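Local coordinates for nitroreductase family protein (Lactobacillus plantarum, PDB 4QLX), which uses FMN to reduce the carbon–carbon double bond of enone fatty acids, probably with NADH, in the bacterial pathway that saturates polyunsaturated fatty acids, at residues A[52-58]-A[143-148]; A[25-29]-A[195-201]. The contacts are given in a common frame with arbitrary orientation. Residue numbers count along the deposited sequence, not the author numbering.

In the fold
Interaction 2 brings the loop 25-29 against 195-201, the last part of strand 188-197 and the turn after it, 166 residues away in sequence; interaction 1 is nested inside that loop of chain, between 52-58 and helix 137-161. The two lie on opposite sides of the chain's centre, their centres 28 Å apart and their nearest atoms about 12 Å. The antiparallel sheet links them: segment 52-58 runs into strand 58-63, outermost in this chain, and 195-201 begins in strand 188-197, with strand 89-96 between. Each borders a different FMN and fatty-acid product, so one chain contributes to both active sites of the dimer: interaction 1 to one, Arg26 of interaction 2 to the other.

Interaction 1: residues A[52-58]-A[143-148]; sequences ACNLQSW and DATIDC. With FMN (flavin mononucleotide), chain J; KTC (10-oxooctadecanoic acid), chain D.
Segment 52-58 is an irregular loop, with Cys53, Asn54 and Gln56 at positive phi, laid along one side of the helical turns 143-148. CA atoms approach closest at Ser57–Ala144 (5.4 Å) and Trp58–Cys148 (5.3 Å). Within the loop, Leu55 N bonds Ala52 O (3.0 Å) and Gln56 NE2 bonds Asn54 O (3.1 Å). Two hydrogen bonds tie it to the helix, both to the carboxylate of Asp147 (chi1 m): Ala52 N to Asp147 OD1 at 3.0 Å and Ser57 N to Asp147 OD2 at 3.3 Å. A water lies 2.6 Å from Asp143 OD1, 2.5 Å from Asp147 OD2 and 3.0 Å from Ser57 OG, linking both acids to the serine; Tyr132 also binds Asp143, and Ser99 binds Ser57. In the packing, Ala52 CB meets Asp143 OD2 at 3.4 Å, Trp58 (chi1 p) turns its ring edge to the helix backbone, CE3 lying 3.2 Å from Asp147 O, and Trp58 CB touches Cys148 SG at 4.0 Å. Toward the ligands, Cys53 N donates to the ketone O2 of the product KTC (2.7 Å), Ala52 N lies 3.4 Å from FMN C8M, and Ile146 CG2 lies 3.5 Å from FMN C7M. Asp147 thus binds the backbone of a loop that, with further flavin ligands from the second subunit, lines the FMN site between subunits, as in the nitroreductase fold, and so probably helps to hold it.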
loop_
_atom_site.group_PDB
_atom_site.type_symbol
_atom_site.label_atom_id
_atom_site.label_comp_id
_atom_site.label_asym_id
_atom_site.label_seq_id
_atom_site.Cartn_x
_atom_site.Cartn_y
_atom_site.Cartn_z
ATOM N N ALA A 52 -1.943 -9.855 6.382
ATOM C CA ALA A 52 -2.010 -11.314 6.295
ATOM C C ALA A 52 -2.654 -11.881 7.552
ATOM O O ALA A 52 -2.254 -11.547 8.665
ATOM C CB ALA A 52 -0.617 -11.920 6.079
ATOM N N CYS A 53 -3.669 -12.720 7.355
ATOM C CA CYS A 53 -4.449 -13.320 8.444
ATOM C C CYS A 53 -4.981 -12.310 9.464
ATOM O O CYS A 53 -5.196 -12.652 10.634
ATOM C CB CYS A 53 -3.619 -14.384 9.159
ATOM S SG CYS A 53 -3.345 -15.865 8.147
ATOM N N ASN A 54 -5.204 -11.081 9.000
ATOM C CA ASN A 54 -5.665 -9.964 9.840
ATOM C C ASN A 54 -4.832 -9.796 11.114
ATOM O O ASN A 54 -5.332 -9.320 12.130
ATOM C CB ASN A 54 -7.153 -10.113 10.205
ATOM C CG ASN A 54 -7.783 -8.780 10.631
ATOM O OD1 ASN A 54 -7.333 -7.712 10.202
ATOM N ND2 ASN A 54 -8.800 -8.835 11.490
ATOM N N LEU A 55 -3.553 -10.166 11.043
ATOM C CA LEU A 55 -2.639 -10.036 12.181
ATOM C C LEU A 55 -2.149 -8.594 12.373
ATOM O O LEU A 55 -1.567 -8.270 13.414
ATOM C CB LEU A 55 -1.441 -10.973 12.007
ATOM C CG LEU A 55 -1.799 -12.468 12.048
ATOM C CD1 LEU A 55 -0.550 -13.308 11.830
ATOM C CD2 LEU A 55 -2.438 -12.802 13.377
ATOM N N GLN A 56 -2.383 -7.744 11.371
ATOM C CA GLN A 56 -2.135 -6.308 11.510
ATOM C C GLN A 56 -0.727 -6.051 12.053
ATOM O O GLN A 56 -0.553 -5.377 13.074
ATOM C CB GLN A 56 -3.193 -5.690 12.427
ATOM C CG GLN A 56 -4.611 -5.735 11.881
ATOM C CD GLN A 56 -5.653 -5.563 12.984
ATOM O OE1 GLN A 56 -5.798 -4.477 13.550
ATOM N NE2 GLN A 56 -6.372 -6.646 13.306
ATOM N N SER A 57 0.264 -6.625 11.377
ATOM C CA SER A 57 1.591 -6.817 11.949
ATOM C C SER A 57 2.448 -5.550 11.856
ATOM O O SER A 57 3.639 -5.603 11.512
ATOM C CB SER A 57 2.294 -7.997 11.256
ATOM O OG SER A 57 1.538 -9.215 11.386
ATOM N N TRP A 58 1.832 -4.419 12.180
ATOM C CA TRP A 58 2.506 -3.119 12.082
ATOM C C TRP A 58 2.607 -2.456 13.443
ATOM O O TRP A 58 1.815 -2.741 14.337
ATOM C CB TRP A 58 1.769 -2.190 11.115
ATOM C CG TRP A 58 0.257 -2.244 11.212
ATOM C CD1 TRP A 58 -0.515 -1.843 12.270
ATOM C CD2 TRP A 58 -0.654 -2.696 10.205
ATOM N NE1 TRP A 58 -1.841 -2.018 11.982
ATOM C CE2 TRP A 58 -1.958 -2.538 10.715
ATOM C CE3 TRP A 58 -0.496 -3.211 8.911
ATOM C CZ2 TRP A 58 -3.102 -2.891 9.993
ATOM C CZ3 TRP A 58 -1.633 -3.562 8.185
ATOM C CH2 TRP A 58 -2.921 -3.395 8.732
ATOM N N ASP A 143 6.767 -11.263 5.890
ATOM C CA ASP A 143 5.341 -11.137 6.176
ATOM C C ASP A 143 5.030 -9.786 6.834
ATOM O O ASP A 143 4.115 -9.064 6.423
ATOM C CB ASP A 143 4.890 -12.292 7.081
ATOM C CG ASP A 143 3.432 -12.191 7.509
ATOM O OD1 ASP A 143 3.129 -11.515 8.527
ATOM O OD2 ASP A 143 2.582 -12.831 6.842
ATOM N N ALA A 144 5.790 -9.441 7.862
ATOM C CA ALA A 144 5.514 -8.206 8.571
ATOM C C ALA A 144 5.812 -7.009 7.656
ATOM O O ALA A 144 5.111 -6.000 7.710
ATOM C CB ALA A 144 6.328 -8.134 9.859
ATOM N N THR A 145 6.828 -7.132 6.804
ATOM C CA THR A 145 7.194 -6.028 5.894
ATOM C C THR A 145 6.057 -5.717 4.911
ATOM O O THR A 145 5.744 -4.549 4.649
ATOM C CB THR A 145 8.508 -6.334 5.112
ATOM O OG1 THR A 145 9.619 -6.399 6.022
ATOM C CG2 THR A 145 8.788 -5.271 4.056
ATOM N N ILE A 146 5.411 -6.750 4.391
ATOM C CA ILE A 146 4.273 -6.526 3.506
ATOM C C ILE A 146 3.132 -5.766 4.196
ATOM O O ILE A 146 2.640 -4.790 3.650
ATOM C CB ILE A 146 3.719 -7.846 2.948
ATOM C CG1 ILE A 146 4.784 -8.566 2.124
ATOM C CG2 ILE A 146 2.495 -7.574 2.085
ATOM C CD1 ILE A 146 4.338 -9.947 1.618
ATOM N N ASP A 147 2.719 -6.209 5.388
ATOM C CA ASP A 147 1.684 -5.499 6.158
ATOM C C ASP A 147 2.052 -4.010 6.378
ATOM O O ASP A 147 1.216 -3.116 6.258
ATOM C CB ASP A 147 1.467 -6.150 7.524
ATOM C CG ASP A 147 0.821 -7.538 7.453
ATOM O OD1 ASP A 147 0.455 -8.017 6.352
ATOM O OD2 ASP A 147 0.685 -8.150 8.536
ATOM N N CYS A 148 3.307 -3.761 6.720
ATOM C CA CYS A 148 3.757 -2.401 7.016
ATOM C C CYS A 148 3.749 -1.521 5.779
ATOM O O CYS A 148 3.581 -0.307 5.863
ATOM C CB CYS A 148 5.157 -2.423 7.610
ATOM S SG CYS A 148 5.194 -3.000 9.304
HETATM N N1 FMN J . -6.832 -13.856 2.327
HETATM C C2 FMN J . -7.023 -15.166 1.937
HETATM O O2 FMN J . -8.160 -15.644 1.930
HETATM N N3 FMN J . -5.946 -15.953 1.587
HETATM C C4 FMN J . -4.668 -15.437 1.612
HETATM O O4 FMN J . -3.698 -16.117 1.298
HETATM C C4A FMN J . -4.472 -14.121 1.980
HETATM N N5 FMN J . -3.192 -13.620 1.988
HETATM C C5A FMN J . -2.972 -12.308 2.336
HETATM C C6 FMN J . -1.666 -11.825 2.311
HETATM C C7 FMN J . -1.431 -10.503 2.651
HETATM C C7M FMN J . -0.035 -9.951 2.643
HETATM C C8 FMN J . -2.488 -9.676 2.998
HETATM C C8M FMN J . -2.195 -8.256 3.358
HETATM C C9 FMN J . -3.800 -10.162 3.025
HETATM C C9A FMN J . -4.048 -11.493 2.686
HETATM N N10 FMN J . -5.350 -12.019 2.716
HETATM C C10 FMN J . -5.555 -13.323 2.337
HETATM C "C1'" FMN J . -6.538 -11.173 3.086
HETATM C "C2'" FMN J . -6.603 -11.013 4.624
HETATM O "O2'" FMN J . -6.997 -12.235 5.263
HETATM C "C3'" FMN J . -7.503 -9.829 5.012
HETATM O "O3'" FMN J . -6.907 -8.617 4.532
HETATM C "C4'" FMN J . -7.703 -9.644 6.520
HETATM O "O4'" FMN J . -8.440 -10.700 7.077
HETATM C "C5'" FMN J . -8.434 -8.336 6.822
HETATM O "O5'" FMN J . -9.700 -8.373 6.202
HETATM P P FMN J . -10.153 -7.284 5.085
HETATM O O1P FMN J . -10.112 -5.890 5.666
HETATM O O2P FMN J . -9.209 -7.337 3.925
HETATM O O3P FMN J . -11.566 -7.670 4.662
HETATM O O1 KTC D . -14.966 -15.538 4.278
HETATM C C17 KTC D . -14.972 -16.239 5.286
HETATM O O KTC D . -15.905 -17.185 5.430
HETATM C C16 KTC D . -13.923 -16.032 6.352
HETATM C C15 KTC D . -12.672 -15.514 5.666
HETATM C C14 KTC D . -11.476 -16.350 6.068
HETATM C C13 KTC D . -10.536 -15.490 6.890
HETATM C C12 KTC D . -9.254 -15.252 6.121
HETATM C C11 KTC D . -8.268 -16.370 6.382
HETATM C C10 KTC D . -6.870 -15.776 6.393
HETATM C C9 KTC D . -6.187 -16.014 5.056
HETATM C C8 KTC D . -4.916 -15.216 5.052
HETATM O O2 KTC D . -4.955 -14.016 5.304
HETATM C C7 KTC D . -3.620 -15.924 4.728
HETATM C C6 KTC D . -2.498 -14.908 4.635
HETATM C C5 KTC D . -1.315 -15.464 3.859
HETATM C C4 KTC D . -0.279 -16.035 4.813
HETATM C C3 KTC D . 0.910 -16.620 4.052
HETATM C C2 KTC D . 1.703 -17.556 4.960
HETATM C C1 KTC D . 1.875 -16.938 6.344
HETATM C C KTC D . 2.759 -17.769 7.251
HETATM O O HOH W 1 0.726 -10.637 8.903
#

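Interaction 2: residues A[25-29]-A[195-201]. With FMN (flavin mononucleotide), chain C; KTC (10-oxooctadecanoic acid), chain I.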
loop_
_atom_site.group_PDB
_atom_site.type_symbol
_atom_site.label_atom_id
_atom_site.label_comp_id
_atom_site.label_asym_id
_atom_site.label_seq_id
_atom_site.Cartn_x
_atom_site.Cartn_y
_atom_site.Cartn_z
ATOM N N VAL A 25 6.488 14.742 -1.159
ATOM C CA VAL A 25 6.856 16.088 -0.700
ATOM C C VAL A 25 7.882 15.961 0.420
ATOM O O VAL A 25 7.684 15.185 1.354
ATOM C CB VAL A 25 5.623 16.877 -0.243
ATOM C CG1 VAL A 25 6.014 18.215 0.369
ATOM C CG2 VAL A 25 4.662 17.070 -1.429
ATOM N N ARG A 26 8.989 16.706 0.312
ATOM C CA ARG A 26 10.112 16.538 1.216
ATOM C C ARG A 26 10.385 17.794 2.045
ATOM O O ARG A 26 11.070 17.736 3.069
ATOM C CB ARG A 26 11.369 16.143 0.428
ATOM C CG ARG A 26 11.325 14.720 -0.111
ATOM C CD ARG A 26 12.454 14.433 -1.099
ATOM N NE ARG A 26 12.291 13.104 -1.696
ATOM C CZ ARG A 26 11.598 12.865 -2.807
ATOM N NH1 ARG A 26 11.006 13.866 -3.462
ATOM N NH2 ARG A 26 11.493 11.624 -3.265
ATOM N N GLN A 27 9.844 18.922 1.612
ATOM C CA GLN A 27 9.974 20.159 2.373
ATOM C C GLN A 27 8.598 20.622 2.771
ATOM O O GLN A 27 7.756 20.900 1.920
ATOM C CB GLN A 27 10.681 21.243 1.560
ATOM C CG GLN A 27 12.079 20.899 1.136
ATOM C CD GLN A 27 12.780 22.095 0.493
ATOM O OE1 GLN A 27 12.319 23.242 0.604
ATOM N NE2 GLN A 27 13.888 21.830 -0.190
ATOM N N PHE A 28 8.352 20.687 4.068
ATOM C CA PHE A 28 7.036 21.069 4.532
ATOM C C PHE A 28 7.071 22.456 5.133
ATOM O O PHE A 28 8.137 22.980 5.422
ATOM C CB PHE A 28 6.517 20.042 5.542
ATOM C CG PHE A 28 6.578 18.638 5.035
ATOM C CD1 PHE A 28 7.715 17.867 5.231
ATOM C CD2 PHE A 28 5.517 18.105 4.321
ATOM C CE1 PHE A 28 7.772 16.573 4.751
ATOM C CE2 PHE A 28 5.559 16.813 3.842
ATOM C CZ PHE A 28 6.688 16.049 4.047
ATOM N N ASP A 29 5.900 23.053 5.297
ATOM C CA ASP A 29 5.798 24.313 6.014
ATOM C C ASP A 29 6.023 24.069 7.505
ATOM O O ASP A 29 5.200 23.422 8.162
ATOM C CB ASP A 29 4.439 24.958 5.770
ATOM C CG ASP A 29 4.335 26.350 6.379
ATOM O OD1 ASP A 29 5.233 26.736 7.163
ATOM O OD2 ASP A 29 3.345 27.051 6.089
ATOM N N ALA A 195 6.991 10.795 6.476
ATOM C CA ALA A 195 7.014 12.193 6.895
ATOM C C ALA A 195 5.740 12.865 6.430
ATOM O O ALA A 195 5.360 12.709 5.285
ATOM C CB ALA A 195 8.251 12.919 6.329
ATOM N N ILE A 196 5.090 13.623 7.310
ATOM C CA ILE A 196 3.813 14.265 6.990
ATOM C C ILE A 196 3.823 15.761 7.341
ATOM O O ILE A 196 4.377 16.159 8.371
ATOM C CB ILE A 196 2.638 13.591 7.758
ATOM C CG1 ILE A 196 2.607 12.073 7.517
ATOM C CG2 ILE A 196 1.300 14.230 7.413
ATOM C CD1 ILE A 196 1.419 11.357 8.231
ATOM N N GLY A 197 3.212 16.584 6.491
ATOM C CA GLY A 197 2.988 17.986 6.812
ATOM C C GLY A 197 2.302 18.714 5.674
ATOM O O GLY A 197 1.847 18.079 4.725
ATOM N N LYS A 198 2.210 20.041 5.772
ATOM C CA LYS A 198 1.732 20.879 4.670
ATOM C C LYS A 198 2.869 21.170 3.722
ATOM O O LYS A 198 3.958 21.525 4.159
ATOM C CB LYS A 198 1.163 22.219 5.163
ATOM C CG LYS A 198 -0.289 22.214 5.592
ATOM C CD LYS A 198 -1.224 22.196 4.392
ATOM C CE LYS A 198 -1.016 23.411 3.503
ATOM N NZ LYS A 198 -2.002 23.424 2.377
ATOM N N ALA A 199 2.609 21.045 2.428
ATOM C CA ALA A 199 3.632 21.296 1.423
ATOM C C ALA A 199 4.130 22.727 1.526
ATOM O O ALA A 199 3.344 23.653 1.759
ATOM C CB ALA A 199 3.090 21.017 0.025
ATOM N N ALA A 200 5.442 22.893 1.382
ATOM C CA ALA A 200 6.062 24.213 1.335
ATOM C C ALA A 200 5.464 25.048 0.204
ATOM O O ALA A 200 5.508 24.650 -0.962
ATOM C CB ALA A 200 7.568 24.080 1.162
ATOM N N GLN A 201 4.912 26.206 0.547
ATOM C CA GLN A 201 4.158 27.012 -0.410
ATOM C C GLN A 201 4.972 28.155 -1.024
ATOM O O GLN A 201 6.053 28.485 -0.539
ATOM C CB GLN A 201 2.911 27.576 0.272
ATOM C CG GLN A 201 3.198 28.198 1.628
ATOM C CD GLN A 201 1.937 28.463 2.423
ATOM O OE1 GLN A 201 0.888 27.870 2.157
ATOM N NE2 GLN A 201 2.030 29.352 3.408
HETATM N N1 FMN C . 12.520 9.509 -0.883
HETATM C C2 FMN C . 13.596 10.120 -0.273
HETATM O O2 FMN C . 13.840 11.301 -0.485
HETATM N N3 FMN C . 14.415 9.428 0.579
HETATM C C4 FMN C . 14.153 8.103 0.833
HETATM O O4 FMN C . 14.883 7.470 1.584
HETATM C C4A FMN C . 13.083 7.475 0.216
HETATM N N5 FMN C . 12.841 6.151 0.477
HETATM C C5A FMN C . 11.770 5.509 -0.098
HETATM C C6 FMN C . 11.579 4.177 0.218
HETATM C C7 FMN C . 10.511 3.491 -0.332
HETATM C C7M FMN C . 10.282 2.052 0.006
HETATM C C8 FMN C . 9.652 4.146 -1.197
HETATM C C8M FMN C . 8.510 3.361 -1.754
HETATM C C9 FMN C . 9.845 5.495 -1.515
HETATM C C9A FMN C . 10.921 6.191 -0.960
HETATM N N10 FMN C . 11.182 7.539 -1.242
HETATM C C10 FMN C . 12.258 8.172 -0.643
HETATM C "C1'" FMN C . 10.314 8.348 -2.173
HETATM C "C2'" FMN C . 10.580 7.913 -3.632
HETATM O "O2'" FMN C . 11.811 8.426 -4.096
HETATM C "C3'" FMN C . 9.459 8.337 -4.578
HETATM O "O3'" FMN C . 8.295 7.606 -4.234
HETATM C "C4'" FMN C . 9.747 8.068 -6.062
HETATM O "O4'" FMN C . 10.845 8.811 -6.549
HETATM C "C5'" FMN C . 8.515 8.391 -6.905
HETATM O "O5'" FMN C . 8.123 9.736 -6.740
HETATM P P FMN C . 6.651 10.088 -6.179
HETATM O O1P FMN C . 6.574 11.596 -6.080
HETATM O O2P FMN C . 6.454 9.452 -4.813
HETATM O O3P FMN C . 5.583 9.581 -7.122
HETATM O O1 KTC I . 15.106 17.915 -5.267
HETATM C C17 KTC I . 14.323 16.977 -5.129
HETATM O O KTC I . 13.006 17.199 -5.124
HETATM C C16 KTC I . 14.839 15.568 -4.975
HETATM C C15 KTC I . 14.260 14.708 -6.089
HETATM C C14 KTC I . 13.915 13.320 -5.570
HETATM C C13 KTC I . 15.162 12.571 -5.124
HETATM C C12 KTC I . 14.829 11.145 -4.717
HETATM C C11 KTC I . 16.093 10.297 -4.680
HETATM C C10 KTC I . 15.782 8.858 -4.264
HETATM C C9 KTC I . 15.450 8.774 -2.783
HETATM C C8 KTC I . 14.944 7.382 -2.506
HETATM O O2 KTC I . 13.890 6.995 -3.003
HETATM C C7 KTC I . 15.757 6.468 -1.623
HETATM C C6 KTC I . 15.042 5.128 -1.520
HETATM C C5 KTC I . 15.410 4.444 -0.214
HETATM C C4 KTC I . 16.555 3.468 -0.437
HETATM C C3 KTC I . 17.305 3.309 0.872
HETATM C C2 KTC I . 17.681 1.857 1.113
HETATM C C1 KTC I . 18.950 1.762 1.963
HETATM C C KTC I . 18.868 2.568 3.246
HETATM O O HOH W 2 4.215 20.838 7.716
#
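Two backbone hydrogen bonds hold 25-29 against 195-201: Ala200 N gives its proton to Gln27 O at 3.1 Å, and Asp29 N to Lys198 O at 2.7 Å. They flank the single beta bridge between Phe28 and Ala199. Phe28 N turns elsewhere, to Ser86 OG. A water closes the next gap, donating to Asp29 O (2.8 Å) and accepting from Lys198 N (2.9 Å), while Asp29 OD1 is taken by Asn31 N. This fastens the loop to the chain leaving strand 188-197, an inner strand of the antiparallel nitroreductase sheet; Val25 pairs through its backbone with Ala166 of the neighbouring strand 165-169. The Phe28 ring lies along this strand end, with CE1 4.0 Å from Ala195 CB and CD2 3.5 Å from Gly197 N; an ideal CB on Gly197 would come within 3.1 Å of Phe28 CB. The CA-to-CB bond of Arg26 points away from 195-201, and its guanidinium meets the flavin: NE donates to FMN O2 at 2.7 Å, and NH2 makes a weak 3.3 Å bond to FMN N1. KTC C14 lies over one guanidinium face, 3.6 Å from Arg26 NH1; Cys53 and Arg120 of the second subunit hydrogen-bond the same product.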